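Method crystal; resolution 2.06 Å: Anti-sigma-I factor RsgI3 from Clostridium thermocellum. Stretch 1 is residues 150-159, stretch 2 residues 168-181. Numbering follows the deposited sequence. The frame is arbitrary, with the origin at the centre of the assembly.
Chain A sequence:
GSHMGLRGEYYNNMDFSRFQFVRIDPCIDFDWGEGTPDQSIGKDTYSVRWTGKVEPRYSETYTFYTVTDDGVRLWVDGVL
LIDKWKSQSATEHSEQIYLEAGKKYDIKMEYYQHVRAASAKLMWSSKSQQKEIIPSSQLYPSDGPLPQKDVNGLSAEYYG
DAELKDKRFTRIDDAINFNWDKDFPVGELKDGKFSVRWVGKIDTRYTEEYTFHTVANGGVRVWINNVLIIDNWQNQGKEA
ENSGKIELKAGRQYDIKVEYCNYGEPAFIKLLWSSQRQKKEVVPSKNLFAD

Stretch 1 (150-159) DVNGLSAEYY
Stretch 2 168-181: RFTRIDDAINFNWD

The most distinctive feature of this contact is the side chain of Y158, which shares one face of the sheet with F169 and R171, both of which approach the same side of its ring, and has more area covered by the partner stretch than any other residue here. Its m rotamer (chi1 -72°, chi2 70°) sets the ring nearly parallel to that of F169 (chi1 64°, p; planes at 11°, centroids 4.8 Å apart), but slid so far that the rings barely overlap; instead Y158 CB sits over the F169 face, 3.8 Å from its centroid. R171, extended from a p chi1 through t chi2 and chi3, brings CZ 4.3 Å from the Y158 ring centroid, an off-centre cation-pi contact, and its NH2 donates a weak hydrogen bond to Y158 OH (3.0 Å). The arginine is held by a salt bridge from its NE to D173 OD1 (2.8 Å). Y158 OH and D173 OD2 are modelled too close, at 2.3 Å, so the hydroxyl position is uncertain.

Beneath these side chains, extended strands 154-159 and 168-173 run antiparallel, their axes at 144°. L154, A156 and Y158 pair with D173, R171 and F169 at CA-CA distances of 5.5 Å. Amide-to-carbonyl hydrogen bonds join L154 N to D173 O (2.8 Å), D173 N to L154 O (2.9 Å), A156 N to R171 O (2.8 Å), R171 N to A156 O (3.1 Å), Y158 N to F169 O (2.9 Å) and R168 N to Y158 O (2.8 Å). The intervening pairs, S155-I172 and E157-T170, direct their side chains to the opposite face; these non-hydrogen-bonded pairs have CA-CA distances of 4.7 and 4.5 Å.

Just before the first strand, at G153 (phi/psi 98/-174), the backbones approach to 3.0 Å between G153 CA and D173 O; a CB would clash with that oxygen and, at these backbone angles, jam against the preceding carbonyl O, which by itself calls for glycine. Apolar contacts flank this point: V151 CG1 meets I172 CD1 at 4.1 Å, and L154 CD1 meets I176 CD1 at 3.9 Å.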

# COMPACT_ATOMS: atom_id res chain seq x y z
N ASP A 150 5.15 -7.66 1.79
CA ASP A 150 6.20 -6.84 2.44
C ASP A 150 6.30 -7.32 3.88
O ASP A 150 5.47 -8.05 4.31
CB ASP A 150 5.87 -5.36 2.29
CG ASP A 150 7.00 -4.41 2.63
OD1 ASP A 150 8.21 -4.80 2.66
OD2 ASP A 150 6.66 -3.26 2.87
N VAL A 151 7.37 -6.97 4.55
CA VAL A 151 7.72 -7.37 5.93
C VAL A 151 7.26 -6.25 6.86
O VAL A 151 7.42 -5.08 6.52
CB VAL A 151 9.24 -7.68 5.99
CG1 VAL A 151 9.82 -7.71 7.40
CG2 VAL A 151 9.52 -9.02 5.33
N ASN A 152 6.81 -6.59 8.04
CA ASN A 152 6.40 -5.58 9.03
C ASN A 152 7.63 -5.01 9.73
O ASN A 152 8.63 -5.64 9.68
CB ASN A 152 5.38 -6.14 10.00
CG ASN A 152 3.96 -5.99 9.48
OD1 ASN A 152 3.21 -6.92 9.64
ND2 ASN A 152 3.58 -4.85 8.88
N GLY A 153 7.54 -3.81 10.27
CA GLY A 153 8.72 -3.08 10.78
C GLY A 153 9.22 -2.09 9.77
O GLY A 153 8.56 -1.85 8.74
N LEU A 154 10.33 -1.49 10.09
CA LEU A 154 10.94 -0.46 9.26
C LEU A 154 12.40 -0.79 8.99
O LEU A 154 13.07 -1.45 9.86
CB LEU A 154 10.76 0.88 9.98
CG LEU A 154 9.34 1.36 10.15
CD1 LEU A 154 9.34 2.57 11.02
CD2 LEU A 154 8.68 1.69 8.78
N SER A 155 12.89 -0.40 7.80
CA SER A 155 14.33 -0.50 7.44
C SER A 155 15.11 0.57 8.18
O SER A 155 14.87 1.74 7.90
CB SER A 155 14.57 -0.37 5.99
OG SER A 155 13.72 -1.27 5.35
N ALA A 156 16.02 0.12 9.04
CA ALA A 156 16.85 0.94 9.94
C ALA A 156 18.26 0.91 9.39
O ALA A 156 18.75 -0.19 9.05
CB ALA A 156 16.77 0.41 11.35
N GLU A 157 18.82 2.09 9.21
CA GLU A 157 20.27 2.28 9.06
C GLU A 157 20.82 2.82 10.38
O GLU A 157 20.38 3.93 10.83
CB GLU A 157 20.52 3.16 7.86
CG GLU A 157 19.69 2.80 6.63
CD GLU A 157 19.65 3.96 5.63
OE1 GLU A 157 18.93 4.93 5.86
OE2 GLU A 157 20.45 3.93 4.67
N TYR A 158 21.81 2.12 10.95
CA TYR A 158 22.54 2.56 12.18
C TYR A 158 23.88 3.19 11.81
O TYR A 158 24.63 2.61 11.05
CB TYR A 158 22.72 1.39 13.13
CG TYR A 158 21.42 1.02 13.76
CD1 TYR A 158 20.42 0.43 13.04
CD2 TYR A 158 21.19 1.29 15.08
CE1 TYR A 158 19.23 0.05 13.65
CE2 TYR A 158 19.99 0.97 15.69
CZ TYR A 158 18.98 0.38 14.96
OH TYR A 158 17.76 0.11 15.55
N TYR A 159 24.14 4.37 12.35
CA TYR A 159 25.37 5.14 12.08
C TYR A 159 26.25 5.24 13.31
O TYR A 159 25.73 5.37 14.44
CB TYR A 159 25.02 6.53 11.54
CG TYR A 159 24.35 6.47 10.20
CD1 TYR A 159 22.98 6.29 10.13
CD2 TYR A 159 25.07 6.50 9.03
CE1 TYR A 159 22.33 6.24 8.91
CE2 TYR A 159 24.43 6.49 7.80
CZ TYR A 159 23.06 6.32 7.76
OH TYR A 159 22.35 6.27 6.62
N ARG A 168 26.94 1.85 9.72
CA ARG A 168 27.60 0.66 10.28
C ARG A 168 26.85 -0.60 9.85
O ARG A 168 27.51 -1.57 9.51
CB ARG A 168 27.69 0.80 11.80
CG ARG A 168 28.60 1.92 12.25
CD ARG A 168 30.06 1.69 11.84
NE ARG A 168 30.79 2.68 12.61
CZ ARG A 168 31.15 2.53 13.87
NH1 ARG A 168 30.88 1.41 14.48
NH2 ARG A 168 31.75 3.51 14.52
N PHE A 169 25.52 -0.61 9.94
CA PHE A 169 24.71 -1.80 9.58
C PHE A 169 23.26 -1.35 9.32
O PHE A 169 22.82 -0.29 9.75
CB PHE A 169 24.84 -2.92 10.62
CG PHE A 169 24.31 -2.59 12.00
CD1 PHE A 169 22.98 -2.77 12.31
CD2 PHE A 169 25.15 -2.07 13.00
CE1 PHE A 169 22.47 -2.41 13.55
CE2 PHE A 169 24.65 -1.76 14.25
CZ PHE A 169 23.30 -1.91 14.52
N THR A 170 22.56 -2.21 8.60
CA THR A 170 21.13 -2.12 8.27
C THR A 170 20.49 -3.35 8.88
O THR A 170 21.11 -4.40 8.85
CB THR A 170 20.89 -2.14 6.75
OG1 THR A 170 21.38 -0.89 6.25
CG2 THR A 170 19.42 -2.31 6.37
N ARG A 171 19.29 -3.18 9.41
CA ARG A 171 18.40 -4.30 9.74
C ARG A 171 16.96 -3.78 9.70
O ARG A 171 16.74 -2.54 9.61
CB ARG A 171 18.76 -4.84 11.12
CG ARG A 171 18.59 -3.78 12.19
CD ARG A 171 19.02 -4.25 13.54
NE ARG A 171 18.64 -3.35 14.62
CZ ARG A 171 19.26 -3.28 15.81
NH1 ARG A 171 20.34 -4.00 16.01
NH2 ARG A 171 18.84 -2.46 16.77
N ILE A 172 16.02 -4.69 9.87
CA ILE A 172 14.59 -4.33 10.06
C ILE A 172 14.26 -4.35 11.55
O ILE A 172 14.40 -5.36 12.19
CB ILE A 172 13.74 -5.26 9.21
CG1 ILE A 172 14.03 -5.01 7.72
CG2 ILE A 172 12.28 -5.04 9.57
CD1 ILE A 172 13.51 -6.06 6.81
N ASP A 173 13.87 -3.20 12.08
CA ASP A 173 13.37 -3.04 13.46
C ASP A 173 11.85 -3.26 13.40
O ASP A 173 11.18 -2.77 12.44
CB ASP A 173 13.83 -1.68 13.98
CG ASP A 173 15.33 -1.61 14.28
OD1 ASP A 173 15.93 -2.66 14.41
OD2 ASP A 173 15.90 -0.48 14.37
N ASP A 174 11.31 -4.06 14.30
CA ASP A 174 9.86 -4.39 14.35
C ASP A 174 9.05 -3.13 14.63
O ASP A 174 7.91 -3.03 14.22
CB ASP A 174 9.60 -5.44 15.43
CG ASP A 174 10.18 -6.78 15.04
OD1 ASP A 174 10.68 -6.91 13.88
OD2 ASP A 174 10.15 -7.69 15.91
N ALA A 175 9.61 -2.20 15.37
CA ALA A 175 8.91 -0.96 15.75
C ALA A 175 9.94 0.02 16.28
O ALA A 175 11.14 -0.35 16.41
CB ALA A 175 7.86 -1.27 16.77
N ILE A 176 9.51 1.23 16.52
CA ILE A 176 10.42 2.26 17.07
C ILE A 176 10.04 2.37 18.54
O ILE A 176 9.12 3.14 18.90
CB ILE A 176 10.37 3.58 16.30
CG1 ILE A 176 10.63 3.39 14.81
CG2 ILE A 176 11.36 4.59 16.92
CD1 ILE A 176 10.60 4.65 14.04
N ASN A 177 10.69 1.53 19.33
CA ASN A 177 10.40 1.40 20.77
C ASN A 177 11.65 0.90 21.49
O ASN A 177 11.74 -0.32 21.73
CB ASN A 177 9.26 0.40 20.99
CG ASN A 177 8.73 0.48 22.41
OD1 ASN A 177 9.14 1.35 23.19
ND2 ASN A 177 7.89 -0.48 22.75
N PHE A 178 12.60 1.78 21.70
CA PHE A 178 13.95 1.39 22.18
C PHE A 178 14.30 2.18 23.43
O PHE A 178 14.11 3.43 23.50
CB PHE A 178 14.99 1.57 21.07
CG PHE A 178 14.86 0.57 19.95
CD1 PHE A 178 15.24 -0.75 20.14
CD2 PHE A 178 14.34 0.94 18.71
CE1 PHE A 178 15.19 -1.65 19.09
CE2 PHE A 178 14.25 0.03 17.67
CZ PHE A 178 14.65 -1.28 17.88
N ASN A 179 14.63 1.43 24.47
CA ASN A 179 15.28 1.92 25.72
C ASN A 179 16.66 1.24 25.73
O ASN A 179 16.76 0.05 26.12
CB ASN A 179 14.39 1.64 26.93
CG ASN A 179 15.09 1.94 28.24
OD1 ASN A 179 15.72 2.97 28.44
ND2 ASN A 179 14.94 1.04 29.19
N TRP A 180 17.68 1.89 25.17
CA TRP A 180 19.00 1.22 25.06
C TRP A 180 19.81 1.34 26.36
O TRP A 180 20.52 0.35 26.65
CB TRP A 180 19.76 1.74 23.86
CG TRP A 180 19.23 1.18 22.58
CD1 TRP A 180 19.14 -0.13 22.22
CD2 TRP A 180 18.72 1.94 21.48
NE1 TRP A 180 18.63 -0.23 20.96
CE2 TRP A 180 18.39 1.02 20.48
CE3 TRP A 180 18.50 3.30 21.27
CZ2 TRP A 180 17.86 1.44 19.26
CZ3 TRP A 180 17.98 3.71 20.07
CH2 TRP A 180 17.67 2.79 19.06
N ASP A 181 19.62 2.36 27.19
CA ASP A 181 19.87 2.20 28.66
C ASP A 181 21.36 1.95 28.87
O ASP A 181 21.65 0.96 29.60
CB ASP A 181 19.20 0.94 29.24
CG ASP A 181 18.15 1.10 30.33
OD1 ASP A 181 17.73 2.25 30.62
OD2 ASP A 181 17.72 0.04 30.85
O HOH W 1 9.78 -7.81 10.75